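Local coordinates for oligopeptide ABC transporter, periplasmic oligopeptide-binding protein, putative (PDB 5IPW), which probably binds oligopeptides in the periplasm as the solute-binding component of an ABC transporter for peptide uptake, at residues E550-I562 against L574-W587. Residues are numbered along the deposited sequence; the frame is centred on the assembly and turned at random.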
ATOM      1  N   GLU A 550      23.482 -18.622   7.947  1.00 77.24           N
ATOM      2  CA  GLU A 550      22.379 -19.586   8.032  1.00 76.16           C
ATOM      3  C   GLU A 550      21.052 -18.895   8.373  1.00 72.60           C
ATOM      4  O   GLU A 550      19.974 -19.340   7.976  1.00 67.08           O
ATOM      5  CB  GLU A 550      22.701 -20.655   9.083  1.00 77.84           C
ATOM      6  CG  GLU A 550      21.910 -21.944   8.920  1.00 81.52           C
ATOM      7  CD  GLU A 550      22.160 -22.623   7.582  1.00 82.11           C
ATOM      8  OE1 GLU A 550      23.309 -22.584   7.099  1.00 82.91           O
ATOM      9  OE2 GLU A 550      21.209 -23.197   7.008  1.00 82.73           O
ATOM     10  N   VAL A 551      21.152 -17.795   9.108  1.00 70.95           N
ATOM     11  CA  VAL A 551      19.992 -17.010   9.493  1.00 73.47           C
ATOM     12  C   VAL A 551      19.276 -16.391   8.272  1.00 77.88           C
ATOM     13  O   VAL A 551      18.071 -16.126   8.325  1.00 80.72           O
ATOM     14  CB  VAL A 551      20.405 -15.943  10.534  1.00 73.22           C
ATOM     15  CG1 VAL A 551      21.219 -14.827   9.896  1.00 73.34           C
ATOM     16  CG2 VAL A 551      19.191 -15.405  11.268  1.00 74.61           C
ATOM     17  N   VAL A 552      20.011 -16.176   7.179  1.00 76.44           N
ATOM     18  CA  VAL A 552      19.413 -15.733   5.913  1.00 74.04           C
ATOM     19  C   VAL A 552      18.587 -16.852   5.282  1.00 72.47           C
ATOM     20  O   VAL A 552      17.452 -16.628   4.867  1.00 72.81           O
ATOM     21  CB  VAL A 552      20.487 -15.243   4.915  1.00 75.88           C
ATOM     22  CG1 VAL A 552      19.892 -14.982   3.540  1.00 75.37           C
ATOM     23  CG2 VAL A 552      21.157 -13.976   5.428  1.00 77.13           C
ATOM     24  N   TYR A 553      19.150 -18.055   5.205  1.00 74.64           N
ATOM     25  CA  TYR A 553      18.410 -19.209   4.686  1.00 76.06           C
ATOM     26  C   TYR A 553      17.126 -19.449   5.473  1.00 76.43           C
ATOM     27  O   TYR A 553      16.178 -20.048   4.960  1.00 74.39           O
ATOM     28  CB  TYR A 553      19.259 -20.483   4.736  1.00 80.71           C
ATOM     29  CG  TYR A 553      20.353 -20.611   3.688  1.00 86.09           C
ATOM     30  CD1 TYR A 553      20.221 -20.054   2.414  1.00 86.57           C
ATOM     31  CD2 TYR A 553      21.510 -21.340   3.961  1.00 87.72           C
ATOM     32  CE1 TYR A 553      21.219 -20.195   1.463  1.00 86.97           C
ATOM     33  CE2 TYR A 553      22.509 -21.487   3.015  1.00 88.21           C
ATOM     34  CZ  TYR A 553      22.359 -20.914   1.767  1.00 87.25           C
ATOM     35  OH  TYR A 553      23.347 -21.057   0.823  1.00 86.99           O
ATOM     36  N   ARG A 554      17.114 -18.996   6.725  1.00 77.82           N
ATOM     37  CA  ARG A 554      15.955 -19.135   7.601  1.00 79.48           C
ATOM     38  C   ARG A 554      14.832 -18.185   7.184  1.00 77.65           C
ATOM     39  O   ARG A 554      13.670 -18.592   7.092  1.00 78.95           O
ATOM     40  CB  ARG A 554      16.364 -18.891   9.066  1.00 80.87           C
ATOM     41  CG  ARG A 554      15.803 -19.899  10.064  1.00 83.42           C
ATOM     42  CD  ARG A 554      15.960 -21.345   9.600  1.00 84.43           C
ATOM     43  NE  ARG A 554      17.237 -21.586   8.919  1.00 84.93           N
ATOM     44  CZ  ARG A 554      17.468 -22.576   8.055  1.00 85.24           C
ATOM     45  NH1 ARG A 554      16.518 -23.451   7.738  1.00 85.99           N
ATOM     46  NH2 ARG A 554      18.667 -22.693   7.495  1.00 84.29           N
ATOM     47  N   LEU A 555      15.185 -16.925   6.929  1.00 72.53           N
ATOM     48  CA  LEU A 555      14.224 -15.932   6.428  1.00 67.77           C
ATOM     49  C   LEU A 555      13.498 -16.399   5.169  1.00 67.23           C
ATOM     50  O   LEU A 555      12.335 -16.063   4.964  1.00 69.31           O
ATOM     51  CB  LEU A 555      14.909 -14.593   6.147  1.00 62.75           C
ATOM     52  CG  LEU A 555      15.157 -13.693   7.351  1.00 62.15           C
ATOM     53  CD1 LEU A 555      16.048 -12.527   6.956  1.00 61.54           C
ATOM     54  CD2 LEU A 555      13.853 -13.179   7.941  1.00 61.01           C
ATOM     55  N   VAL A 556      14.182 -17.171   4.327  1.00 64.83           N
ATOM     56  CA  VAL A 556      13.547 -17.744   3.144  1.00 65.03           C
ATOM     57  C   VAL A 556      12.465 -18.715   3.589  1.00 67.48           C
ATOM     58  O   VAL A 556      11.327 -18.623   3.138  1.00 70.98           O
ATOM     59  CB  VAL A 556      14.555 -18.477   2.235  1.00 63.87           C
ATOM     60  CG1 VAL A 556      13.847 -19.156   1.073  1.00 61.92           C
ATOM     61  CG2 VAL A 556      15.609 -17.510   1.710  1.00 66.79           C
ATOM     62  N   ASP A 557      12.829 -19.636   4.480  1.00 71.51           N
ATOM     63  CA  ASP A 557      11.901 -20.647   4.997  1.00 73.26           C
ATOM     64  C   ASP A 557      10.641 -20.012   5.571  1.00 73.28           C
ATOM     65  O   ASP A 557       9.525 -20.480   5.313  1.00 66.90           O
ATOM     66  CB  ASP A 557      12.578 -21.497   6.076  1.00 76.09           C
ATOM     67  CG  ASP A 557      13.619 -22.442   5.510  1.00 76.80           C
ATOM     68  OD1 ASP A 557      13.315 -23.139   4.518  1.00 75.43           O
ATOM     69  OD2 ASP A 557      14.737 -22.490   6.066  1.00 76.97           O
ATOM     70  N   LEU A 558      10.838 -18.946   6.342  1.00 73.20           N
ATOM     71  CA  LEU A 558       9.734 -18.177   6.902  1.00 74.50           C
ATOM     72  C   LEU A 558       8.799 -17.670   5.811  1.00 74.90           C
ATOM     73  O   LEU A 558       7.582 -17.843   5.908  1.00 76.33           O
ATOM     74  CB  LEU A 558      10.256 -16.994   7.727  1.00 75.81           C
ATOM     75  CG  LEU A 558      10.988 -17.312   9.038  1.00 77.23           C
ATOM     76  CD1 LEU A 558      11.337 -16.023   9.767  1.00 78.63           C
ATOM     77  CD2 LEU A 558      10.161 -18.213   9.945  1.00 76.64           C
ATOM     78  N   TYR A 559       9.361 -17.055   4.771  1.00 71.66           N
ATOM     79  CA  TYR A 559       8.532 -16.509   3.701  1.00 69.36           C
ATOM     80  C   TYR A 559       7.674 -17.577   3.044  1.00 69.61           C
ATOM     81  O   TYR A 559       6.483 -17.369   2.822  1.00 73.49           O
ATOM     82  CB  TYR A 559       9.351 -15.816   2.613  1.00 67.91           C
ATOM     83  CG  TYR A 559       8.449 -15.332   1.506  1.00 63.70           C
ATOM     84  CD1 TYR A 559       7.675 -14.188   1.670  1.00 61.77           C
ATOM     85  CD2 TYR A 559       8.314 -16.055   0.326  1.00 61.63           C
ATOM     86  CE1 TYR A 559       6.816 -13.760   0.677  1.00 59.55           C
ATOM     87  CE2 TYR A 559       7.459 -15.634  -0.671  1.00 60.52           C
ATOM     88  CZ  TYR A 559       6.711 -14.487  -0.489  1.00 60.16           C
ATOM     89  OH  TYR A 559       5.861 -14.067  -1.482  1.00 60.10           O
ATOM     90  N   TYR A 560       8.279 -18.715   2.723  1.00 70.36           N
ATOM     91  CA  TYR A 560       7.556 -19.764   2.004  1.00 73.05           C
ATOM     92  C   TYR A 560       6.530 -20.486   2.873  1.00 71.78           C
ATOM     93  O   TYR A 560       5.592 -21.102   2.361  1.00 67.19           O
ATOM     94  CB  TYR A 560       8.531 -20.722   1.314  1.00 74.88           C
ATOM     95  CG  TYR A 560       8.997 -20.140   0.005  1.00 76.17           C
ATOM     96  CD1 TYR A 560      10.107 -19.300  -0.054  1.00 77.45           C
ATOM     97  CD2 TYR A 560       8.286 -20.371  -1.163  1.00 77.67           C
ATOM     98  CE1 TYR A 560      10.514 -18.738  -1.254  1.00 77.49           C
ATOM     99  CE2 TYR A 560       8.684 -19.816  -2.365  1.00 79.39           C
ATOM    100  CZ  TYR A 560       9.795 -19.003  -2.406  1.00 78.84           C
ATOM    101  OH  TYR A 560      10.177 -18.457  -3.606  1.00 83.76           O
ATOM    102  N   GLN A 561       6.702 -20.381   4.187  1.00 75.17           N
ATOM    103  CA  GLN A 561       5.656 -20.768   5.123  1.00 79.30           C
ATOM    104  C   GLN A 561       4.520 -19.766   5.045  1.00 74.67           C
ATOM    105  O   GLN A 561       3.362 -20.147   4.872  1.00 77.95           O
ATOM    106  CB  GLN A 561       6.185 -20.836   6.556  1.00 85.52           C
ATOM    107  CG  GLN A 561       6.901 -22.132   6.886  1.00 91.36           C
ATOM    108  CD  GLN A 561       7.253 -22.230   8.357  1.00 97.20           C
ATOM    109  OE1 GLN A 561       8.257 -21.668   8.804  1.00 99.36           O
ATOM    110  NE2 GLN A 561       6.426 -22.942   9.121  1.00 99.56           N
ATOM    111  N   ILE A 562       4.862 -18.488   5.159  1.00 68.94           N
ATOM    112  CA  ILE A 562       3.865 -17.424   5.118  1.00 68.57           C
ATOM    113  C   ILE A 562       3.050 -17.500   3.829  1.00 69.86           C
ATOM    114  O   ILE A 562       1.836 -17.305   3.842  1.00 68.88           O
ATOM    115  CB  ILE A 562       4.514 -16.032   5.249  1.00 68.08           C
ATOM    116  CG1 ILE A 562       5.080 -15.846   6.662  1.00 68.57           C
ATOM    117  CG2 ILE A 562       3.490 -14.942   4.959  1.00 69.14           C
ATOM    118  CD1 ILE A 562       5.904 -14.589   6.848  1.00 67.83           C
ATOM    119  N   LEU A 574       4.642 -15.740  12.393  1.00 86.34           N
ATOM    120  CA  LEU A 574       5.751 -15.969  11.457  1.00 80.42           C
ATOM    121  C   LEU A 574       6.512 -14.679  11.120  1.00 78.17           C
ATOM    122  O   LEU A 574       7.741 -14.690  11.009  1.00 78.31           O
ATOM    123  CB  LEU A 574       5.250 -16.645  10.177  1.00 78.06           C
ATOM    124  CG  LEU A 574       4.826 -18.114  10.335  1.00 80.06           C
ATOM    125  CD1 LEU A 574       4.015 -18.576   9.131  1.00 79.96           C
ATOM    126  CD2 LEU A 574       6.018 -19.036  10.553  1.00 80.67           C
ATOM    127  N   MET A 575       5.787 -13.575  10.968  1.00 75.03           N
ATOM    128  CA  MET A 575       6.412 -12.272  10.747  1.00 75.44           C
ATOM    129  C   MET A 575       7.189 -11.810  11.967  1.00 78.92           C
ATOM    130  O   MET A 575       8.178 -11.094  11.838  1.00 81.18           O
ATOM    131  CB  MET A 575       5.363 -11.220  10.386  1.00 74.47           C
ATOM    132  CG  MET A 575       4.796 -11.364   8.982  1.00 74.67           C
ATOM    133  SD  MET A 575       6.005 -11.132   7.661  1.00 72.23           S
ATOM    134  CE  MET A 575       6.528  -9.435   7.912  1.00 69.03           C
ATOM    135  N   ALA A 576       6.728 -12.209  13.150  1.00 83.98           N
ATOM    136  CA  ALA A 576       7.450 -11.943  14.393  1.00 83.87           C
ATOM    137  C   ALA A 576       8.869 -12.501  14.324  1.00 79.94           C
ATOM    138  O   ALA A 576       9.828 -11.807  14.652  1.00 75.66           O
ATOM    139  CB  ALA A 576       6.705 -12.542  15.579  1.00 85.38           C
ATOM    140  N   GLU A 577       8.990 -13.745  13.871  1.00 80.56           N
ATOM    141  CA  GLU A 577      10.292 -14.415  13.754  1.00 85.98           C
ATOM    142  C   GLU A 577      11.210 -13.705  12.758  1.00 89.75           C
ATOM    143  O   GLU A 577      12.402 -13.521  13.012  1.00 93.37           O
ATOM    144  CB  GLU A 577      10.119 -15.862  13.295  1.00 85.07           C
ATOM    145  CG  GLU A 577       9.056 -16.644  14.042  1.00 85.79           C
ATOM    146  CD  GLU A 577       9.322 -18.129  14.021  1.00 88.34           C
ATOM    147  OE1 GLU A 577      10.399 -18.538  14.496  1.00 92.87           O
ATOM    148  OE2 GLU A 577       8.457 -18.885  13.532  1.00 90.06           O
ATOM    149  N   ALA A 578      10.642 -13.324  11.618  1.00 86.32           N
ATOM    150  CA  ALA A 578      11.378 -12.609  10.588  1.00 82.60           C
ATOM    151  C   ALA A 578      11.962 -11.315  11.133  1.00 79.63           C
ATOM    152  O   ALA A 578      13.137 -11.015  10.929  1.00 80.33           O
ATOM    153  CB  ALA A 578      10.462 -12.310   9.414  1.00 85.85           C
ATOM    154  N   THR A 579      11.130 -10.553  11.830  1.00 76.56           N
ATOM    155  CA  THR A 579      11.554  -9.281  12.397  1.00 76.11           C
ATOM    156  C   THR A 579      12.524  -9.488  13.562  1.00 74.04           C
ATOM    157  O   THR A 579      13.312  -8.602  13.876  1.00 69.28           O
ATOM    158  CB  THR A 579      10.348  -8.450  12.870  1.00 75.13           C
ATOM    159  OG1 THR A 579       9.570  -9.214  13.803  1.00 76.43           O
ATOM    160  CG2 THR A 579       9.484  -8.056  11.691  1.00 74.94           C
ATOM    161  N   LYS A 580      12.442 -10.651  14.207  1.00 75.26           N
ATOM    162  CA  LYS A 580      13.410 -11.042  15.231  1.00 77.62           C
ATOM    163  C   LYS A 580      14.763 -11.179  14.558  1.00 71.55           C
ATOM    164  O   LYS A 580      15.726 -10.524  14.937  1.00 67.24           O
ATOM    165  CB  LYS A 580      13.004 -12.369  15.905  1.00 81.01           C
ATOM    166  CG  LYS A 580      13.958 -12.869  16.987  1.00 82.72           C
ATOM    167  CD  LYS A 580      13.710 -14.327  17.350  1.00 82.78           C
ATOM    168  CE  LYS A 580      14.873 -14.892  18.152  1.00 83.66           C
ATOM    169  NZ  LYS A 580      14.665 -16.309  18.568  1.00 83.47           N
ATOM    170  N   ILE A 581      14.815 -12.020  13.535  1.00 69.62           N
ATOM    171  CA  ILE A 581      16.037 -12.228  12.768  1.00 67.80           C
ATOM    172  C   ILE A 581      16.658 -10.892  12.328  1.00 66.51           C
ATOM    173  O   ILE A 581      17.816 -10.611  12.630  1.00 68.19           O
ATOM    174  CB  ILE A 581      15.770 -13.155  11.566  1.00 65.86           C
ATOM    175  CG1 ILE A 581      15.635 -14.601  12.065  1.00 64.15           C
ATOM    176  CG2 ILE A 581      16.877 -13.019  10.533  1.00 66.20           C
ATOM    177  CD1 ILE A 581      15.176 -15.611  11.029  1.00 63.50           C
ATOM    178  N   HIS A 582      15.881 -10.055  11.654  1.00 63.05           N
ATOM    179  CA  HIS A 582      16.354  -8.727  11.251  1.00 63.32           C
ATOM    180  C   HIS A 582      16.779  -7.846  12.428  1.00 65.46           C
ATOM    181  O   HIS A 582      17.429  -6.815  12.239  1.00 63.75           O
ATOM    182  CB  HIS A 582      15.271  -7.984  10.454  1.00 63.28           C
ATOM    183  CG  HIS A 582      15.239  -8.324   8.997  1.00 63.03           C
ATOM    184  ND1 HIS A 582      15.867  -7.553   8.042  1.00 62.19           N
ATOM    185  CD2 HIS A 582      14.647  -9.344   8.329  1.00 62.33           C
ATOM    186  CE1 HIS A 582      15.666  -8.085   6.850  1.00 62.31           C
ATOM    187  NE2 HIS A 582      14.929  -9.171   6.995  1.00 61.09           N
ATOM    188  N   ARG A 583      16.375  -8.229  13.632  1.00 72.60           N
ATOM    189  CA  ARG A 583      16.695  -7.483  14.843  1.00 77.09           C
ATOM    190  C   ARG A 583      18.076  -7.870  15.337  1.00 74.73           C
ATOM    191  O   ARG A 583      18.895  -7.017  15.657  1.00 70.61           O
ATOM    192  CB  ARG A 583      15.663  -7.814  15.916  1.00 82.39           C
ATOM    193  CG  ARG A 583      15.472  -6.766  16.985  1.00 88.22           C
ATOM    194  CD  ARG A 583      14.142  -6.999  17.686  1.00 91.17           C
ATOM    195  NE  ARG A 583      14.019  -8.361  18.220  1.00 90.51           N
ATOM    196  CZ  ARG A 583      12.872  -9.007  18.440  1.00 88.20           C
ATOM    197  NH1 ARG A 583      11.698  -8.445  18.169  1.00 89.12           N
ATOM    198  NH2 ARG A 583      12.902 -10.242  18.927  1.00 85.53           N
ATOM    199  N   GLU A 584      18.310  -9.176  15.396  1.00 76.06           N
ATOM    200  CA  GLU A 584      19.570  -9.734  15.865  1.00 78.08           C
ATOM    201  C   GLU A 584      20.725  -9.472  14.885  1.00 75.95           C
ATOM    202  O   GLU A 584      21.855  -9.231  15.310  1.00 73.84           O
ATOM    203  CB  GLU A 584      19.394 -11.230  16.151  1.00 79.38           C
ATOM    204  CG  GLU A 584      18.616 -11.478  17.440  1.00 80.59           C
ATOM    205  CD  GLU A 584      17.973 -12.849  17.525  1.00 84.60           C
ATOM    206  OE1 GLU A 584      17.422 -13.163  18.601  1.00 87.91           O
ATOM    207  OE2 GLU A 584      18.006 -13.613  16.536  1.00 87.52           O
ATOM    208  N   ASN A 585      20.427  -9.520  13.587  1.00 72.86           N
ATOM    209  CA  ASN A 585      21.357  -9.087  12.541  1.00 68.96           C
ATOM    210  C   ASN A 585      20.876  -7.749  12.016  1.00 69.46           C
ATOM    211  O   ASN A 585      19.690  -7.569  11.809  1.00 76.78           O
ATOM    212  CB  ASN A 585      21.377 -10.083  11.393  1.00 68.84           C
ATOM    213  CG  ASN A 585      21.579 -11.514  11.858  1.00 70.26           C
ATOM    214  OD1 ASN A 585      22.680 -12.047  11.775  1.00 72.75           O
ATOM    215  ND2 ASN A 585      20.513 -12.148  12.341  1.00 68.42           N
ATOM    216  N   LEU A 586      21.774  -6.804  11.797  1.00 69.71           N
ATOM    217  CA  LEU A 586      21.348  -5.473  11.357  1.00 71.43           C
ATOM    218  C   LEU A 586      21.813  -5.166   9.939  1.00 69.80           C
ATOM    219  O   LEU A 586      22.530  -4.189   9.702  1.00 71.49           O
ATOM    220  CB  LEU A 586      21.821  -4.407  12.352  1.00 74.21           C
ATOM    221  CG  LEU A 586      20.741  -3.775  13.234  1.00 76.15           C
ATOM    222  CD1 LEU A 586      19.832  -4.809  13.872  1.00 76.17           C
ATOM    223  CD2 LEU A 586      21.401  -2.923  14.306  1.00 79.45           C
ATOM    224  N   TRP A 587      21.366  -5.993   8.996  1.00 65.75           N
ATOM    225  CA  TRP A 587      21.778  -5.872   7.595  1.00 61.44           C
ATOM    226  C   TRP A 587      21.401  -4.541   6.969  1.00 59.92           C
ATOM    227  O   TRP A 587      22.105  -4.048   6.095  1.00 58.76           O
ATOM    228  CB  TRP A 587      21.166  -6.979   6.772  1.00 62.72           C
ATOM    229  CG  TRP A 587      21.639  -8.316   7.151  1.00 63.05           C
ATOM    230  CD1 TRP A 587      22.916  -8.790   7.078  1.00 62.61           C
ATOM    231  CD2 TRP A 587      20.838  -9.383   7.647  1.00 63.93           C
ATOM    232  NE1 TRP A 587      22.956 -10.094   7.501  1.00 64.18           N
ATOM    233  CE2 TRP A 587      21.691 -10.484   7.854  1.00 63.99           C
ATOM    234  CE3 TRP A 587      19.475  -9.516   7.933  1.00 65.62           C
ATOM    235  CZ2 TRP A 587      21.228 -11.704   8.340  1.00 65.87           C
ATOM    236  CZ3 TRP A 587      19.013 -10.726   8.412  1.00 66.26           C
ATOM    237  CH2 TRP A 587      19.887 -11.806   8.614  1.00 66.70           C
TER
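L555 and A578, with CA atoms 6.0 Å apart, lie where helices 550-562 and 574-584 pack antiparallel, their axes 9.8 Å apart and their N-to-C directions at 161°. No hydrogen bond crosses; the contact is apolar. L558 is a knob in the hole formed by L574, E577, A578 and I581, its CD1 against the A578 backbone and CB. L555 spans one turn of the partner helix: CD2 meets A578 CB at 3.8 Å, while CD1 reaches H582 NE2, which is hydrogen-bonded to the I507 carbonyl. V551 and I581 run alongside one another pointing opposite ways, their CG2 atoms 3.4 Å apart. V551 CG1, set between the backbone N and the carbonyl carbon (chi1 72°), is thereby turned to the edge of the W587 ring, 3.5 Å from CZ2. At the other end, I562 CG1 lies on L574 CB and its CD1 touches M575 SD at 3.6 Å. N585, the first residue beyond the helix, turns back so that ND2 donates an almost straight bond (176°) to I581 O, 3.1 Å away, and its CB sits over one face of the W587 ring, near the rim. With an alanine in place of N585, I581 O would probably keep just that residue's backbone N-H as donor within these segments, and V551 would lose its amide neighbour. W518 stacks on W587, and helix 523-534 flanks helix 550-562. The pair forms an antiparallel helical hairpin within a fold of the family 5 extracellular solute-binding proteins.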